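Local coordinates for protein haloacid dehalogenase-like hydrolase (Bacteroides thetaiotaomicron, PDB 4JB3) that removes the phosphate from D-ribitol 5-phosphate and D-ribitol 1-phosphate, and also from 5-amino-6-(5-phospho-D-ribitylamino)uracil, at residues G104-V109 against P134-W139. Sequence-based numbering, arbitrary orientation.
Sequences GFFNEV and PFVMSW
Phe106 extends from the loop at 104-109 and packs its ring against Val136 and Trp139. The setting is the HAD-like hydrolase fold. The loop follows helix 95-103, probably part of the helical lid, and leads back to helix 111-120. The partners sit on the short helix 134-140, just after strand 125-130 of the parallel core sheet. The contact thus joins what is probably a linker between lid and core to the helix that follows strand 125-130, near the active site.

Phe106 has CG anti to its carbonyl carbon (chi1 -56°), and this turns the ring toward the helix. Its far rim does most of the touching. CE2 of Phe106 faces both branches of Val136 almost equally, with CG1 at 3.6 Å. The valine stands roughly perpendicular to the phenylalanine side chain. CZ of Phe106 also meets CG1 of Val136, at 3.7 Å.

Trp139 meets the same ring one helical turn later. CZ3 of Trp139 lies over one face of Phe106, off-centre, 4.2 Å from CG of Phe106. The planes are inclined at 44° and the centroids are 5.7 Å apart, so the pair is oblique. The opposite face of the Phe106 ring carries CB of Phe105, its own neighbour in the chain. Val36 and Ile38 also touch Phe106, and Phe145 meets Trp139 edge-to-face.

The contact is apolar and lies near the catalytic centre. The side chain of Phe106 is about 8 Å from that of Asp30, the probable nucleophile, and a bound glycerol lies about 4 Å from that of Val136. Within the helix, OG of Ser138 gives a 2.8 Å hydrogen bond to O of Phe135, with the donor 31° out of the carbonyl plane.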
loop_
_atom_site.group_PDB
_atom_site.type_symbol
_atom_site.label_atom_id
_atom_site.label_comp_id
_atom_site.label_asym_id
_atom_site.label_seq_id
_atom_site.Cartn_x
_atom_site.Cartn_y
_atom_site.Cartn_z
ATOM N N GLY A 104 -2.084 4.823 -12.901
ATOM C CA GLY A 104 -2.308 3.698 -13.787
ATOM C C GLY A 104 -2.116 2.357 -13.104
ATOM O O GLY A 104 -2.622 1.345 -13.585
ATOM N N PHE A 105 -1.393 2.347 -11.982
ATOM C CA PHE A 105 -1.206 1.114 -11.217
ATOM C C PHE A 105 -2.493 0.625 -10.577
ATOM O O PHE A 105 -2.599 -0.546 -10.220
ATOM C CB PHE A 105 -0.213 1.336 -10.073
ATOM C CG PHE A 105 1.213 0.998 -10.407
ATOM C CD1 PHE A 105 1.655 -0.320 -10.371
ATOM C CD2 PHE A 105 2.121 1.997 -10.706
ATOM C CE1 PHE A 105 2.980 -0.634 -10.662
ATOM C CE2 PHE A 105 3.442 1.693 -11.001
ATOM C CZ PHE A 105 3.871 0.373 -10.975
ATOM N N PHE A 106 -3.460 1.521 -10.391
ATOM C CA PHE A 106 -4.581 1.227 -9.498
ATOM C C PHE A 106 -5.935 1.132 -10.168
ATOM O O PHE A 106 -6.223 1.862 -11.110
ATOM C CB PHE A 106 -4.647 2.279 -8.385
ATOM C CG PHE A 106 -3.379 2.393 -7.600
ATOM C CD1 PHE A 106 -3.117 1.518 -6.565
ATOM C CD2 PHE A 106 -2.436 3.359 -7.898
ATOM C CE1 PHE A 106 -1.941 1.614 -5.831
ATOM C CE2 PHE A 106 -1.259 3.443 -7.177
ATOM C CZ PHE A 106 -1.014 2.569 -6.145
ATOM N N ASN A 107 -6.768 0.228 -9.659
ATOM C CA ASN A 107 -8.185 0.206 -10.023
ATOM C C ASN A 107 -8.929 1.022 -8.977
ATOM O O ASN A 107 -8.380 1.286 -7.922
ATOM C CB ASN A 107 -8.726 -1.227 -10.033
ATOM C CG ASN A 107 -8.125 -2.076 -11.133
ATOM O OD1 ASN A 107 -7.789 -1.576 -12.206
ATOM N ND2 ASN A 107 -7.994 -3.372 -10.875
ATOM N N GLU A 108 -10.165 1.432 -9.247
ATOM C CA GLU A 108 -10.939 2.125 -8.217
ATOM C C GLU A 108 -11.104 1.204 -7.010
ATOM O O GLU A 108 -11.144 -0.019 -7.161
ATOM C CB GLU A 108 -12.303 2.569 -8.751
ATOM C CG GLU A 108 -12.235 3.719 -9.766
ATOM C CD GLU A 108 -11.882 5.063 -9.141
ATOM O OE1 GLU A 108 -11.713 5.138 -7.904
ATOM O OE2 GLU A 108 -11.774 6.052 -9.897
ATOM N N VAL A 109 -11.155 1.781 -5.814
ATOM C CA VAL A 109 -11.192 0.970 -4.594
ATOM C C VAL A 109 -12.529 0.245 -4.442
ATOM O O VAL A 109 -13.583 0.786 -4.798
ATOM C CB VAL A 109 -10.905 1.824 -3.329
ATOM C CG1 VAL A 109 -11.981 2.866 -3.126
ATOM C CG2 VAL A 109 -10.793 0.955 -2.092
ATOM N N PRO A 134 4.757 10.259 -3.281
ATOM C CA PRO A 134 3.889 11.438 -3.179
ATOM C C PRO A 134 2.828 11.544 -4.264
ATOM O O PRO A 134 1.772 12.137 -4.010
ATOM C CB PRO A 134 4.873 12.605 -3.299
ATOM C CG PRO A 134 6.162 12.058 -2.801
ATOM C CD PRO A 134 6.186 10.624 -3.252
ATOM N N PHE A 135 3.082 10.998 -5.451
ATOM C CA PHE A 135 2.073 11.090 -6.500
ATOM C C PHE A 135 0.838 10.303 -6.097
ATOM O O PHE A 135 -0.298 10.801 -6.176
ATOM C CB PHE A 135 2.604 10.553 -7.828
ATOM C CG PHE A 135 3.748 11.340 -8.389
ATOM C CD1 PHE A 135 3.524 12.513 -9.107
ATOM C CD2 PHE A 135 5.051 10.893 -8.228
ATOM C CE1 PHE A 135 4.591 13.246 -9.634
ATOM C CE2 PHE A 135 6.128 11.618 -8.759
ATOM C CZ PHE A 135 5.892 12.801 -9.456
ATOM N N VAL A 136 1.055 9.062 -5.686
ATOM C CA VAL A 136 -0.048 8.199 -5.287
ATOM C C VAL A 136 -0.752 8.740 -4.042
ATOM O O VAL A 136 -1.982 8.777 -3.977
ATOM C CB VAL A 136 0.445 6.763 -5.056
ATOM C CG1 VAL A 136 -0.689 5.862 -4.529
ATOM C CG2 VAL A 136 1.031 6.199 -6.358
ATOM N N MET A 137 0.029 9.179 -3.066
ATOM C CA MET A 137 -0.549 9.671 -1.818
ATOM C C MET A 137 -1.294 11.004 -1.952
ATOM O O MET A 137 -2.205 11.287 -1.172
ATOM C CB MET A 137 0.512 9.713 -0.715
ATOM C CG MET A 137 0.943 8.326 -0.227
ATOM S SD MET A 137 -0.401 7.340 0.488
ATOM C CE MET A 137 -0.706 6.183 -0.832
ATOM N N SER A 138 -0.946 11.818 -2.942
ATOM C CA SER A 138 -1.708 13.046 -3.147
ATOM C C SER A 138 -3.164 12.738 -3.497
ATOM O O SER A 138 -4.061 13.520 -3.183
ATOM C CB SER A 138 -1.058 13.936 -4.205
ATOM O OG SER A 138 -1.192 13.387 -5.497
ATOM N N TRP A 139 -3.387 11.591 -4.132
ATOM C CA TRP A 139 -4.727 11.075 -4.391
ATOM C C TRP A 139 -5.313 10.349 -3.174
ATOM O O TRP A 139 -6.400 10.692 -2.702
ATOM C CB TRP A 139 -4.706 10.130 -5.605
ATOM C CG TRP A 139 -5.856 9.162 -5.645
ATOM C CD1 TRP A 139 -7.179 9.461 -5.805
ATOM C CD2 TRP A 139 -5.783 7.734 -5.531
ATOM N NE1 TRP A 139 -7.933 8.309 -5.794
ATOM C CE2 TRP A 139 -7.100 7.235 -5.621
ATOM C CE3 TRP A 139 -4.730 6.832 -5.358
ATOM C CZ2 TRP A 139 -7.391 5.866 -5.547
ATOM C CZ3 TRP A 139 -5.020 5.473 -5.289
ATOM C CH2 TRP A 139 -6.340 5.005 -5.379
#